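Local coordinates for adenosine monophosphate-protein transferase (Sulfolobus tokodaii, PDB 2EKM) that is of unknown function but may transfer adenylate groups to proteins or act as an adenosine-specific kinase, at residues V18-L32 against I100-T113. Numbering follows the deposited sequence.
Sequences VIIGQSHFIKTVEDL and IKNVEEVVRIFAAT
Gln22 and Arg108 face each other across an antiparallel strand pair, 16-22 against 108-113, at one edge of the chain's five-stranded sheet. Their amide and guanidinium planes stand 70° apart. Gln22 OE1 accepts from Arg108 NH2 (3.1 Å) with the donor tilted modestly from the carbonyl plane, whereas Arg108 NE approaches it from above that plane; NE2 of the same amide turns to the Phe110 carbonyl of the second subunit. The Phe110 ring turns an edge to one face of the guanidinium, its CE1 3.4 Å above the centre of the Arg108 group.

Two classic beta bulges interrupt the pairing: Val107 N and Arg108 N both donate to Gln22 O, and Phe110 N and Ala111 N to Ile20 O. On the face carrying Ile19 and Ile109, Ile19 meets Ile100 of the preceding helix tip to tip, CD1 to CD1 at 3.7 Å.

Beyond the strands a salt-bridge network ties helix 28-37 to the 103-106 turn. Bends at chi3 and chi4 (72° and 71°) curl Lys27 so that NZ reaches Glu104 OE2 (2.7 Å), Asp31 OD2 and, weakly, Glu105 OE2. The Asp31 and Glu105 side chains cross at about a right angle; OD2 of Asp31 lies 2.7 Å from OE1 of Glu105.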
ATOM      1  N   VAL A  18      16.557   3.719   2.678  1.00 17.94           N
ATOM      2  CA  VAL A  18      15.620   4.692   2.154  1.00 18.63           C
ATOM      3  C   VAL A  18      14.214   4.119   2.261  1.00 18.48           C
ATOM      4  O   VAL A  18      14.013   2.915   2.112  1.00 18.44           O
ATOM      5  CB  VAL A  18      15.945   5.045   0.676  1.00 19.23           C
ATOM      6  CG1 VAL A  18      15.653   3.853  -0.232  1.00 19.35           C
ATOM      7  CG2 VAL A  18      15.151   6.274   0.245  1.00 17.73           C
ATOM      8  N   ILE A  19      13.258   4.985   2.563  1.00 17.32           N
ATOM      9  CA  ILE A  19      11.857   4.600   2.675  1.00 17.23           C
ATOM     10  C   ILE A  19      11.080   5.577   1.800  1.00 17.58           C
ATOM     11  O   ILE A  19      11.141   6.793   2.001  1.00 19.15           O
ATOM     12  CB  ILE A  19      11.343   4.705   4.129  1.00 17.66           C
ATOM     13  CG1 ILE A  19      12.116   3.738   5.030  1.00 18.38           C
ATOM     14  CG2 ILE A  19       9.850   4.365   4.176  1.00 18.10           C
ATOM     15  CD1 ILE A  19      11.790   3.879   6.501  1.00 16.25           C
ATOM     16  N   ILE A  20      10.357   5.040   0.825  1.00 15.72           N
ATOM     17  CA  ILE A  20       9.589   5.865  -0.096  1.00 16.03           C
ATOM     18  C   ILE A  20       8.109   5.504  -0.049  1.00 16.11           C
ATOM     19  O   ILE A  20       7.745   4.327  -0.047  1.00 17.05           O
ATOM     20  CB  ILE A  20      10.118   5.693  -1.541  1.00 15.20           C
ATOM     21  CG1 ILE A  20      11.630   5.940  -1.562  1.00 15.20           C
ATOM     22  CG2 ILE A  20       9.412   6.666  -2.477  1.00 15.46           C
ATOM     23  CD1 ILE A  20      12.292   5.671  -2.902  1.00 15.45           C
ATOM     24  N   GLY A  21       7.259   6.523  -0.003  1.00 15.11           N
ATOM     25  CA  GLY A  21       5.833   6.272   0.042  1.00 15.05           C
ATOM     26  C   GLY A  21       5.004   7.384  -0.564  1.00 14.82           C
ATOM     27  O   GLY A  21       5.501   8.209  -1.330  1.00 13.45           O
ATOM     28  N   GLN A  22       3.727   7.404  -0.206  1.00 15.05           N
ATOM     29  CA  GLN A  22       2.799   8.404  -0.706  1.00 16.84           C
ATOM     30  C   GLN A  22       2.007   8.958   0.466  1.00 18.17           C
ATOM     31  O   GLN A  22       1.603   8.213   1.365  1.00 17.75           O
ATOM     32  CB  GLN A  22       1.850   7.767  -1.716  1.00 17.89           C
ATOM     33  CG  GLN A  22       0.928   8.730  -2.422  1.00 18.61           C
ATOM     34  CD  GLN A  22      -0.012   7.999  -3.355  1.00 21.23           C
ATOM     35  OE1 GLN A  22       0.401   7.091  -4.076  1.00 22.95           O
ATOM     36  NE2 GLN A  22      -1.281   8.389  -3.350  1.00 21.18           N
ATOM     37  N   SER A  23       1.773  10.263   0.440  1.00 18.76           N
ATOM     38  CA  SER A  23       1.049  10.930   1.508  1.00 20.48           C
ATOM     39  C   SER A  23       0.182  12.053   0.934  1.00 20.83           C
ATOM     40  O   SER A  23      -0.063  12.107  -0.271  1.00 21.72           O
ATOM     41  CB  SER A  23       2.062  11.508   2.504  1.00 19.48           C
ATOM     42  OG  SER A  23       1.418  12.058   3.630  1.00 26.79           O
ATOM     43  N   HIS A  24      -0.292  12.936   1.806  1.00 18.87           N
ATOM     44  CA  HIS A  24      -1.098  14.074   1.384  1.00 19.16           C
ATOM     45  C   HIS A  24      -1.062  15.113   2.498  1.00 18.74           C
ATOM     46  O   HIS A  24      -0.745  14.784   3.640  1.00 19.46           O
ATOM     47  CB  HIS A  24      -2.542  13.644   1.107  1.00 18.08           C
ATOM     48  CG  HIS A  24      -3.366  13.461   2.341  1.00 19.50           C
ATOM     49  ND1 HIS A  24      -4.316  14.376   2.742  1.00 21.75           N
ATOM     50  CD2 HIS A  24      -3.364  12.483   3.278  1.00 17.78           C
ATOM     51  CE1 HIS A  24      -4.863  13.970   3.873  1.00 20.37           C
ATOM     52  NE2 HIS A  24      -4.304  12.824   4.220  1.00 22.55           N
ATOM     53  N   PHE A  25      -1.378  16.358   2.156  1.00 19.52           N
ATOM     54  CA  PHE A  25      -1.385  17.471   3.107  1.00 18.48           C
ATOM     55  C   PHE A  25       0.029  17.855   3.529  1.00 18.48           C
ATOM     56  O   PHE A  25       0.877  16.996   3.779  1.00 17.70           O
ATOM     57  CB  PHE A  25      -2.213  17.131   4.353  1.00 17.71           C
ATOM     58  CG  PHE A  25      -2.591  18.336   5.179  1.00 19.04           C
ATOM     59  CD1 PHE A  25      -2.827  19.570   4.573  1.00 20.54           C
ATOM     60  CD2 PHE A  25      -2.720  18.239   6.561  1.00 19.10           C
ATOM     61  CE1 PHE A  25      -3.182  20.688   5.335  1.00 22.13           C
ATOM     62  CE2 PHE A  25      -3.074  19.354   7.332  1.00 20.36           C
ATOM     63  CZ  PHE A  25      -3.304  20.578   6.717  1.00 20.12           C
ATOM     64  N   ILE A  26       0.266  19.157   3.621  1.00 18.52           N
ATOM     65  CA  ILE A  26       1.572  19.690   3.991  1.00 19.66           C
ATOM     66  C   ILE A  26       2.050  19.243   5.378  1.00 18.68           C
ATOM     67  O   ILE A  26       3.256  19.206   5.637  1.00 16.71           O
ATOM     68  CB  ILE A  26       1.556  21.243   3.935  1.00 22.50           C
ATOM     69  CG1 ILE A  26       2.979  21.793   4.038  1.00 24.27           C
ATOM     70  CG2 ILE A  26       0.705  21.798   5.064  1.00 18.90           C
ATOM     71  CD1 ILE A  26       3.867  21.380   2.901  1.00 27.66           C
ATOM     72  N   LYS A  27       1.113  18.892   6.257  1.00 17.53           N
ATOM     73  CA  LYS A  27       1.461  18.463   7.616  1.00 16.66           C
ATOM     74  C   LYS A  27       2.277  17.168   7.628  1.00 16.84           C
ATOM     75  O   LYS A  27       2.805  16.755   8.663  1.00 14.84           O
ATOM     76  CB  LYS A  27       0.193  18.295   8.471  1.00 16.90           C
ATOM     77  CG  LYS A  27       0.476  18.165   9.976  1.00 14.84           C
ATOM     78  CD  LYS A  27      -0.748  18.517  10.828  1.00 16.07           C
ATOM     79  CE  LYS A  27      -1.840  17.450  10.768  1.00 16.24           C
ATOM     80  NZ  LYS A  27      -1.467  16.190  11.493  1.00 13.79           N
ATOM     81  N   THR A  28       2.374  16.530   6.466  1.00 18.04           N
ATOM     82  CA  THR A  28       3.147  15.301   6.319  1.00 17.19           C
ATOM     83  C   THR A  28       4.573  15.474   6.855  1.00 18.00           C
ATOM     84  O   THR A  28       5.071  14.644   7.619  1.00 16.71           O
ATOM     85  CB  THR A  28       3.241  14.892   4.827  1.00 16.83           C
ATOM     86  OG1 THR A  28       1.966  14.416   4.380  1.00 15.02           O
ATOM     87  CG2 THR A  28       4.305  13.813   4.618  1.00 16.94           C
ATOM     88  N   VAL A  29       5.223  16.561   6.447  1.00 17.52           N
ATOM     89  CA  VAL A  29       6.599  16.839   6.851  1.00 18.25           C
ATOM     90  C   VAL A  29       6.823  16.899   8.359  1.00 17.62           C
ATOM     91  O   VAL A  29       7.675  16.184   8.889  1.00 17.97           O
ATOM     92  CB  VAL A  29       7.102  18.160   6.223  1.00 19.97           C
ATOM     93  CG1 VAL A  29       8.574  18.369   6.549  1.00 19.91           C
ATOM     94  CG2 VAL A  29       6.892  18.129   4.723  1.00 19.67           C
ATOM     95  N   GLU A  30       6.074  17.748   9.054  1.00 16.98           N
ATOM     96  CA  GLU A  30       6.249  17.857  10.500  1.00 19.17           C
ATOM     97  C   GLU A  30       5.875  16.565  11.221  1.00 17.96           C
ATOM     98  O   GLU A  30       6.499  16.212  12.216  1.00 17.78           O
ATOM     99  CB  GLU A  30       5.431  19.025  11.074  1.00 21.72           C
ATOM    100  CG  GLU A  30       5.819  20.390  10.519  1.00 28.85           C
ATOM    101  CD  GLU A  30       5.399  21.539  11.427  1.00 31.75           C
ATOM    102  OE1 GLU A  30       5.242  21.317  12.647  1.00 35.59           O
ATOM    103  OE2 GLU A  30       5.241  22.669  10.923  1.00 31.95           O
ATOM    104  N   ASP A  31       4.857  15.865  10.726  1.00 17.30           N
ATOM    105  CA  ASP A  31       4.440  14.617  11.350  1.00 17.78           C
ATOM    106  C   ASP A  31       5.505  13.530  11.191  1.00 17.63           C
ATOM    107  O   ASP A  31       5.791  12.766  12.103  1.00 17.89           O
ATOM    108  CB  ASP A  31       3.135  14.167  10.693  1.00 16.37           C
ATOM    109  CG  ASP A  31       1.963  14.862  11.372  1.00 17.67           C
ATOM    110  OD1 ASP A  31       2.203  15.871  12.035  1.00 16.91           O
ATOM    111  OD2 ASP A  31       0.836  14.395  11.231  1.00 16.77           O
ATOM    112  N   LEU A  32       6.114  13.463  10.015  1.00 16.19           N
ATOM    113  CA  LEU A  32       7.170  12.479   9.797  1.00 17.30           C
ATOM    114  C   LEU A  32       8.384  12.860  10.652  1.00 16.91           C
ATOM    115  O   LEU A  32       8.991  12.006  11.296  1.00 17.29           O
ATOM    116  CB  LEU A  32       7.549  12.420   8.311  1.00 17.11           C
ATOM    117  CG  LEU A  32       6.538  11.709   7.399  1.00 17.48           C
ATOM    118  CD1 LEU A  32       6.948  11.847   5.938  1.00 16.64           C
ATOM    119  CD2 LEU A  32       6.449  10.239   7.795  1.00 18.27           C
ATOM    120  N   ILE A 100       5.686   5.159  10.750  1.00 14.62           N
ATOM    121  CA  ILE A 100       5.382   5.811   9.482  1.00 16.91           C
ATOM    122  C   ILE A 100       4.010   5.401   8.943  1.00 16.86           C
ATOM    123  O   ILE A 100       3.241   6.249   8.480  1.00 16.30           O
ATOM    124  CB  ILE A 100       6.486   5.499   8.439  1.00 17.37           C
ATOM    125  CG1 ILE A 100       7.814   6.115   8.905  1.00 16.43           C
ATOM    126  CG2 ILE A 100       6.088   6.040   7.067  1.00 19.27           C
ATOM    127  CD1 ILE A 100       9.041   5.666   8.105  1.00 13.89           C
ATOM    128  N   LYS A 101       3.701   4.105   9.007  1.00 16.78           N
ATOM    129  CA  LYS A 101       2.409   3.605   8.534  1.00 16.42           C
ATOM    130  C   LYS A 101       1.277   4.283   9.293  1.00 17.90           C
ATOM    131  O   LYS A 101       0.202   4.524   8.739  1.00 18.96           O
ATOM    132  CB  LYS A 101       2.275   2.099   8.773  1.00 16.18           C
ATOM    133  CG  LYS A 101       3.242   1.215   8.027  1.00 17.87           C
ATOM    134  CD  LYS A 101       3.148  -0.202   8.576  1.00 17.47           C
ATOM    135  CE  LYS A 101       4.201  -1.107   7.978  1.00 17.82           C
ATOM    136  NZ  LYS A 101       4.160  -2.463   8.599  1.00 16.23           N
ATOM    137  N   ASN A 102       1.527   4.579  10.567  1.00 16.51           N
ATOM    138  CA  ASN A 102       0.530   5.192  11.444  1.00 17.42           C
ATOM    139  C   ASN A 102       0.385   6.708  11.344  1.00 16.45           C
ATOM    140  O   ASN A 102      -0.476   7.289  12.004  1.00 16.48           O
ATOM    141  CB  ASN A 102       0.821   4.807  12.900  1.00 21.66           C
ATOM    142  CG  ASN A 102       0.804   3.302  13.122  1.00 27.04           C
ATOM    143  OD1 ASN A 102       1.200   2.815  14.183  1.00 32.36           O
ATOM    144  ND2 ASN A 102       0.344   2.558  12.124  1.00 28.17           N
ATOM    145  N   VAL A 103       1.227   7.358  10.545  1.00 16.46           N
ATOM    146  CA  VAL A 103       1.116   8.802  10.378  1.00 16.20           C
ATOM    147  C   VAL A 103      -0.186   9.037   9.618  1.00 17.30           C
ATOM    148  O   VAL A 103      -0.370   8.508   8.520  1.00 15.72           O
ATOM    149  CB  VAL A 103       2.315   9.370   9.583  1.00 18.75           C
ATOM    150  CG1 VAL A 103       2.037  10.809   9.163  1.00 16.37           C
ATOM    151  CG2 VAL A 103       3.571   9.319  10.449  1.00 15.78           C
ATOM    152  N   GLU A 104      -1.086   9.826  10.206  1.00 16.36           N
ATOM    153  CA  GLU A 104      -2.397  10.083   9.612  1.00 17.06           C
ATOM    154  C   GLU A 104      -2.450  10.603   8.177  1.00 17.15           C
ATOM    155  O   GLU A 104      -3.485  10.467   7.519  1.00 17.17           O
ATOM    156  CB  GLU A 104      -3.226  10.999  10.525  1.00 16.92           C
ATOM    157  CG  GLU A 104      -2.567  12.319  10.911  1.00 18.89           C
ATOM    158  CD  GLU A 104      -3.439  13.123  11.867  1.00 20.09           C
ATOM    159  OE1 GLU A 104      -4.186  12.489  12.637  1.00 20.17           O
ATOM    160  OE2 GLU A 104      -3.373  14.373  11.858  1.00 19.38           O
ATOM    161  N   GLU A 105      -1.361  11.195   7.686  1.00 16.51           N
ATOM    162  CA  GLU A 105      -1.312  11.692   6.314  1.00 16.62           C
ATOM    163  C   GLU A 105      -0.864  10.606   5.331  1.00 17.05           C
ATOM    164  O   GLU A 105      -1.219  10.607   4.160  1.00 15.38           O
ATOM    165  CB  GLU A 105      -0.337  12.869   6.268  1.00 18.19           C
ATOM    166  CG  GLU A 105      -0.976  14.175   6.743  1.00 17.61           C
ATOM    167  CD  GLU A 105      -0.627  14.403   8.196  1.00 18.08           C
ATOM    168  OE1 GLU A 105       0.324  13.800   8.673  1.00 16.92           O
ATOM    169  OE2 GLU A 105      -1.318  15.188   8.845  1.00 20.42           O
ATOM    170  N   VAL A 106      -0.048   9.674   5.816  1.00 16.41           N
ATOM    171  CA  VAL A 106       0.491   8.609   4.974  1.00 15.71           C
ATOM    172  C   VAL A 106      -0.589   7.723   4.348  1.00 16.45           C
ATOM    173  O   VAL A 106      -1.436   7.177   5.041  1.00 15.55           O
ATOM    174  CB  VAL A 106       1.490   7.731   5.781  1.00 15.08           C
ATOM    175  CG1 VAL A 106       1.944   6.527   4.957  1.00 14.66           C
ATOM    176  CG2 VAL A 106       2.703   8.568   6.178  1.00 16.70           C
ATOM    177  N   VAL A 107      -0.544   7.583   3.026  1.00 17.12           N
ATOM    178  CA  VAL A 107      -1.508   6.764   2.304  1.00 16.56           C
ATOM    179  C   VAL A 107      -0.980   5.337   2.148  1.00 17.21           C
ATOM    180  O   VAL A 107      -1.717   4.358   2.317  1.00 15.53           O
ATOM    181  CB  VAL A 107      -1.790   7.358   0.907  1.00 17.59           C
ATOM    182  CG1 VAL A 107      -2.752   6.461   0.135  1.00 22.10           C
ATOM    183  CG2 VAL A 107      -2.379   8.749   1.051  1.00 18.16           C
ATOM    184  N   ARG A 108       0.304   5.227   1.832  1.00 16.00           N
ATOM    185  CA  ARG A 108       0.941   3.930   1.655  1.00 17.91           C
ATOM    186  C   ARG A 108       2.442   4.098   1.504  1.00 18.14           C
ATOM    187  O   ARG A 108       2.936   5.216   1.328  1.00 16.24           O
ATOM    188  CB  ARG A 108       0.394   3.229   0.415  1.00 19.85           C
ATOM    189  CG  ARG A 108       0.530   4.047  -0.856  1.00 22.98           C
ATOM    190  CD  ARG A 108       0.157   3.218  -2.065  1.00 25.96           C
ATOM    191  NE  ARG A 108      -0.050   4.061  -3.231  1.00 24.93           N
ATOM    192  CZ  ARG A 108      -0.194   3.603  -4.467  1.00 25.68           C
ATOM    193  NH1 ARG A 108      -0.150   2.298  -4.701  1.00 24.61           N
ATOM    194  NH2 ARG A 108      -0.390   4.453  -5.464  1.00 25.34           N
ATOM    195  N   ILE A 109       3.157   2.978   1.568  1.00 15.77           N
ATOM    196  CA  ILE A 109       4.605   2.975   1.437  1.00 15.22           C
ATOM    197  C   ILE A 109       4.982   2.088   0.251  1.00 17.37           C
ATOM    198  O   ILE A 109       4.454   0.984   0.111  1.00 17.33           O
ATOM    199  CB  ILE A 109       5.256   2.432   2.724  1.00 17.07           C
ATOM    200  CG1 ILE A 109       4.737   3.230   3.926  1.00 17.89           C
ATOM    201  CG2 ILE A 109       6.779   2.518   2.628  1.00 12.91           C
ATOM    202  CD1 ILE A 109       5.206   2.698   5.269  1.00 23.29           C
ATOM    203  N   PHE A 110       5.887   2.578  -0.598  1.00 15.41           N
ATOM    204  CA  PHE A 110       6.319   1.841  -1.782  1.00 17.65           C
ATOM    205  C   PHE A 110       7.529   0.934  -1.538  1.00 19.47           C
ATOM    206  O   PHE A 110       7.637  -0.138  -2.141  1.00 18.47           O
ATOM    207  CB  PHE A 110       6.648   2.815  -2.925  1.00 18.82           C
ATOM    208  CG  PHE A 110       5.465   3.635  -3.401  1.00 18.59           C
ATOM    209  CD1 PHE A 110       4.331   3.016  -3.916  1.00 19.47           C
ATOM    210  CD2 PHE A 110       5.504   5.025  -3.357  1.00 17.71           C
ATOM    211  CE1 PHE A 110       3.243   3.775  -4.385  1.00 18.81           C
ATOM    212  CE2 PHE A 110       4.432   5.791  -3.820  1.00 16.93           C
ATOM    213  CZ  PHE A 110       3.299   5.164  -4.336  1.00 18.12           C
ATOM    214  N   ALA A 111       8.436   1.358  -0.665  1.00 16.23           N
ATOM    215  CA  ALA A 111       9.621   0.564  -0.395  1.00 17.75           C
ATOM    216  C   ALA A 111      10.376   1.006   0.851  1.00 17.26           C
ATOM    217  O   ALA A 111      10.305   2.161   1.262  1.00 16.82           O
ATOM    218  CB  ALA A 111      10.562   0.613  -1.606  1.00 17.69           C
ATOM    219  N   ALA A 112      11.095   0.057   1.435  1.00 18.17           N
ATOM    220  CA  ALA A 112      11.936   0.274   2.612  1.00 18.50           C
ATOM    221  C   ALA A 112      13.085  -0.691   2.337  1.00 19.56           C
ATOM    222  O   ALA A 112      12.906  -1.907   2.426  1.00 20.25           O
ATOM    223  CB  ALA A 112      11.194  -0.122   3.879  1.00 16.62           C
ATOM    224  N   THR A 113      14.257  -0.166   1.993  1.00 18.78           N
ATOM    225  CA  THR A 113      15.364  -1.048   1.648  1.00 20.04           C
ATOM    226  C   THR A 113      16.729  -0.364   1.579  1.00 20.70           C
ATOM    227  O   THR A 113      16.832   0.863   1.614  1.00 21.10           O
ATOM    228  CB  THR A 113      15.090  -1.692   0.265  1.00 18.73           C
ATOM    229  OG1 THR A 113      16.024  -2.745   0.014  1.00 18.39           O
ATOM    230  CG2 THR A 113      15.226  -0.638  -0.837  1.00 18.12           C
TER